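Long-range contact in endo-polygalacturonase (Pectobacterium carotovorum subsp. carotovorum, PDB 1BHE), which hydrolyses the alpha-1,4-linked galacturonosyl backbone of polygalacturonic acid, as a secreted family 28 glycosidase involved in maceration and soft-rotting of plant tissue: residues A[1-6]-A[209-214]. Numbering follows the deposited sequence.
Sequences SDSRTV and SKNITI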
ATOM      1  N   SER A   1     -13.277  10.872  -4.970  1.00 10.27           N
ATOM      2  CA  SER A   1     -13.600   9.653  -5.751  1.00 10.41           C
ATOM      3  C   SER A   1     -12.852   9.603  -7.078  1.00  9.30           C
ATOM      4  O   SER A   1     -12.424  10.612  -7.632  1.00  8.48           O
ATOM      5  CB  SER A   1     -15.105   9.537  -6.013  1.00 12.29           C
ATOM      6  OG  SER A   1     -15.511  10.603  -6.861  1.00 14.47           O
ATOM      7  N   ASP A   2     -12.535   8.382  -7.488  1.00  8.39           N
ATOM      8  CA  ASP A   2     -11.862   8.115  -8.767  1.00  7.94           C
ATOM      9  C   ASP A   2     -12.682   8.781  -9.866  1.00  7.76           C
ATOM     10  O   ASP A   2     -13.915   8.721  -9.782  1.00  6.89           O
ATOM     11  CB  ASP A   2     -11.811   6.600  -8.925  1.00  7.41           C
ATOM     12  CG  ASP A   2     -10.993   6.033 -10.055  1.00  7.16           C
ATOM     13  OD1 ASP A   2     -10.772   6.722 -11.068  1.00  5.64           O
ATOM     14  OD2 ASP A   2     -10.578   4.852  -9.940  1.00  6.87           O
ATOM     15  N   SER A   3     -12.056   9.412 -10.854  1.00  8.05           N
ATOM     16  CA  SER A   3     -12.827  10.118 -11.877  1.00  8.92           C
ATOM     17  C   SER A   3     -13.297   9.176 -12.980  1.00  9.10           C
ATOM     18  O   SER A   3     -14.156   9.525 -13.795  1.00  8.65           O
ATOM     19  CB  SER A   3     -12.046  11.284 -12.474  1.00  9.10           C
ATOM     20  OG  SER A   3     -11.027  10.850 -13.357  1.00  8.77           O
ATOM     21  N   ARG A   4     -12.736   7.976 -13.005  1.00  8.57           N
ATOM     22  CA  ARG A   4     -13.090   6.983 -14.001  1.00  9.40           C
ATOM     23  C   ARG A   4     -14.335   6.194 -13.602  1.00 10.07           C
ATOM     24  O   ARG A   4     -14.645   6.091 -12.418  1.00  9.95           O
ATOM     25  CB  ARG A   4     -11.959   5.951 -14.154  1.00  8.56           C
ATOM     26  CG  ARG A   4     -10.593   6.524 -14.503  1.00  7.48           C
ATOM     27  CD  ARG A   4      -9.542   5.419 -14.435  1.00  7.18           C
ATOM     28  NE  ARG A   4      -9.510   4.818 -13.100  1.00  5.93           N
ATOM     29  CZ  ARG A   4      -8.992   3.625 -12.827  1.00  5.86           C
ATOM     30  NH1 ARG A   4      -8.444   2.888 -13.778  1.00  5.95           N
ATOM     31  NH2 ARG A   4      -9.013   3.164 -11.585  1.00  5.49           N
ATOM     32  N   THR A   5     -14.965   5.573 -14.596  1.00 11.24           N
ATOM     33  CA  THR A   5     -16.029   4.618 -14.294  1.00 12.79           C
ATOM     34  C   THR A   5     -15.311   3.287 -14.073  1.00 12.65           C
ATOM     35  O   THR A   5     -14.478   2.896 -14.891  1.00 12.20           O
ATOM     36  CB  THR A   5     -17.080   4.466 -15.395  1.00 14.64           C
ATOM     37  OG1 THR A   5     -16.447   4.357 -16.674  1.00 18.07           O
ATOM     38  CG2 THR A   5     -17.983   5.686 -15.395  1.00 15.26           C
ATOM     39  N   VAL A   6     -15.488   2.694 -12.901  1.00 12.75           N
ATOM     40  CA  VAL A   6     -14.783   1.470 -12.549  1.00 13.08           C
ATOM     41  C   VAL A   6     -15.767   0.355 -12.197  1.00 13.48           C
ATOM     42  O   VAL A   6     -16.526   0.494 -11.238  1.00 14.25           O
ATOM     43  CB  VAL A   6     -13.823   1.674 -11.360  1.00 12.37           C
ATOM     44  CG1 VAL A   6     -13.108   0.369 -11.021  1.00 12.34           C
ATOM     45  CG2 VAL A   6     -12.792   2.761 -11.653  1.00 11.83           C
ATOM     46  N   SER A 209      -0.067  10.013  -7.762  1.00  6.05           N
ATOM     47  CA  SER A 209      -0.816   9.346  -8.829  1.00  6.08           C
ATOM     48  C   SER A 209      -2.274   9.774  -8.798  1.00  7.35           C
ATOM     49  O   SER A 209      -2.746  10.247  -7.762  1.00  8.25           O
ATOM     50  CB  SER A 209      -0.715   7.823  -8.650  1.00  5.32           C
ATOM     51  OG  SER A 209       0.599   7.367  -8.935  1.00  5.04           O
ATOM     52  N   LYS A 210      -2.995   9.614  -9.908  1.00  8.10           N
ATOM     53  CA  LYS A 210      -4.406   9.969  -9.914  1.00  9.03           C
ATOM     54  C   LYS A 210      -5.260   8.773 -10.349  1.00  7.69           C
ATOM     55  O   LYS A 210      -4.760   7.818 -10.927  1.00  6.71           O
ATOM     56  CB  LYS A 210      -4.754  11.162 -10.791  1.00 11.08           C
ATOM     57  CG  LYS A 210      -3.854  11.474 -11.959  1.00 13.87           C
ATOM     58  CD  LYS A 210      -3.803  12.951 -12.320  1.00 15.01           C
ATOM     59  CE  LYS A 210      -3.488  13.881 -11.172  1.00 15.62           C
ATOM     60  NZ  LYS A 210      -2.164  14.556 -11.225  1.00 14.58           N
ATOM     61  N   ASN A 211      -6.544   8.898 -10.066  1.00  6.87           N
ATOM     62  CA  ASN A 211      -7.578   7.947 -10.437  1.00  7.07           C
ATOM     63  C   ASN A 211      -7.325   6.537  -9.929  1.00  6.64           C
ATOM     64  O   ASN A 211      -6.963   5.608 -10.641  1.00  5.71           O
ATOM     65  CB  ASN A 211      -7.780   7.991 -11.963  1.00  7.40           C
ATOM     66  CG  ASN A 211      -8.215   9.390 -12.396  1.00  8.13           C
ATOM     67  OD1 ASN A 211      -9.106   9.984 -11.784  1.00  8.16           O
ATOM     68  ND2 ASN A 211      -7.585   9.924 -13.434  1.00  8.38           N
ATOM     69  N   ILE A 212      -7.573   6.369  -8.632  1.00  6.95           N
ATOM     70  CA  ILE A 212      -7.373   5.136  -7.900  1.00  7.13           C
ATOM     71  C   ILE A 212      -8.649   4.578  -7.274  1.00  6.60           C
ATOM     72  O   ILE A 212      -9.372   5.314  -6.598  1.00  6.07           O
ATOM     73  CB  ILE A 212      -6.415   5.375  -6.703  1.00  8.06           C
ATOM     74  CG1 ILE A 212      -5.156   6.143  -7.097  1.00  8.50           C
ATOM     75  CG2 ILE A 212      -6.073   4.052  -6.025  1.00  8.52           C
ATOM     76  CD1 ILE A 212      -4.297   5.501  -8.156  1.00  8.50           C
ATOM     77  N   THR A 213      -8.860   3.274  -7.413  1.00  6.00           N
ATOM     78  CA  THR A 213      -9.979   2.616  -6.752  1.00  6.18           C
ATOM     79  C   THR A 213      -9.470   1.401  -5.975  1.00  6.31           C
ATOM     80  O   THR A 213      -8.794   0.549  -6.545  1.00  5.69           O
ATOM     81  CB  THR A 213     -11.075   2.139  -7.718  1.00  6.47           C
ATOM     82  OG1 THR A 213     -11.771   3.278  -8.236  1.00  6.38           O
ATOM     83  CG2 THR A 213     -12.098   1.237  -7.036  1.00  5.38           C
ATOM     84  N   ILE A 214      -9.791   1.344  -4.688  1.00  5.73           N
ATOM     85  CA  ILE A 214      -9.478   0.160  -3.876  1.00  6.39           C
ATOM     86  C   ILE A 214     -10.838  -0.328  -3.349  1.00  7.04           C
ATOM     87  O   ILE A 214     -11.478   0.409  -2.596  1.00  7.26           O
ATOM     88  CB  ILE A 214      -8.483   0.418  -2.749  1.00  6.75           C
ATOM     89  CG1 ILE A 214      -7.123   0.886  -3.284  1.00  6.10           C
ATOM     90  CG2 ILE A 214      -8.311  -0.853  -1.913  1.00  7.20           C
ATOM     91  CD1 ILE A 214      -6.149   1.386  -2.239  1.00  7.92           C
TER
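The buried carboxylate of Asp2 is held from two sides, by Thr213 of strand 210-215 in the parallel beta-helix and by Arg4 of its own irregular N-terminal segment. Asp2 and Ser3 make the hydrogen bonds across the contact, while Arg4 braces Asp2. The right-handed parallel beta-helix is the fold of family 28, and the flanking strands 183-193 and 237-243 belong to adjacent turns. With Asp2 CG anti to the backbone N (chi1 -171°), the carboxylate is carried to the strand, where OD2 accepts a hydrogen bond from Thr213 OG1 at 2.6 Å, on its anti side; its syn lone pair receives Arg4 NH2 at 2.8 Å, in a salt bridge. Arg4 NE reaches the syn lone pair of Asp2 OD1 at 3.1 Å, so the guanidinium grips the carboxylate side-on, each nitrogen taking one oxygen and both oxygens lying close to the guanidinium plane. Arg4 N also donates to Asp2 OD1 from above the carboxylate plane, at 3.0 Å, which closes an Asx turn. Four donors therefore serve two buried oxygens, an environment that would favour the ionised acid. One face of the guanidinium lies over Asn211 O, but the angle is too poor for a bond; NH1 and NH2 have further partners in Asn161 and Thr186. Val6 CG2 packs against Thr213 OG1 at 3.6 Å. At the other end of the contact, Asn211 ND2 is bonded to Asp183, and Asn239 of strand 237-243 shares Asn211 OD1 with Ser3. Both Ser3 donors approach that oxygen from the same face of the amide: the backbone N at 3.1 Å, tilted 32° from the carbonyl plane, and Ser3 OG at 2.6 Å, 47° above it.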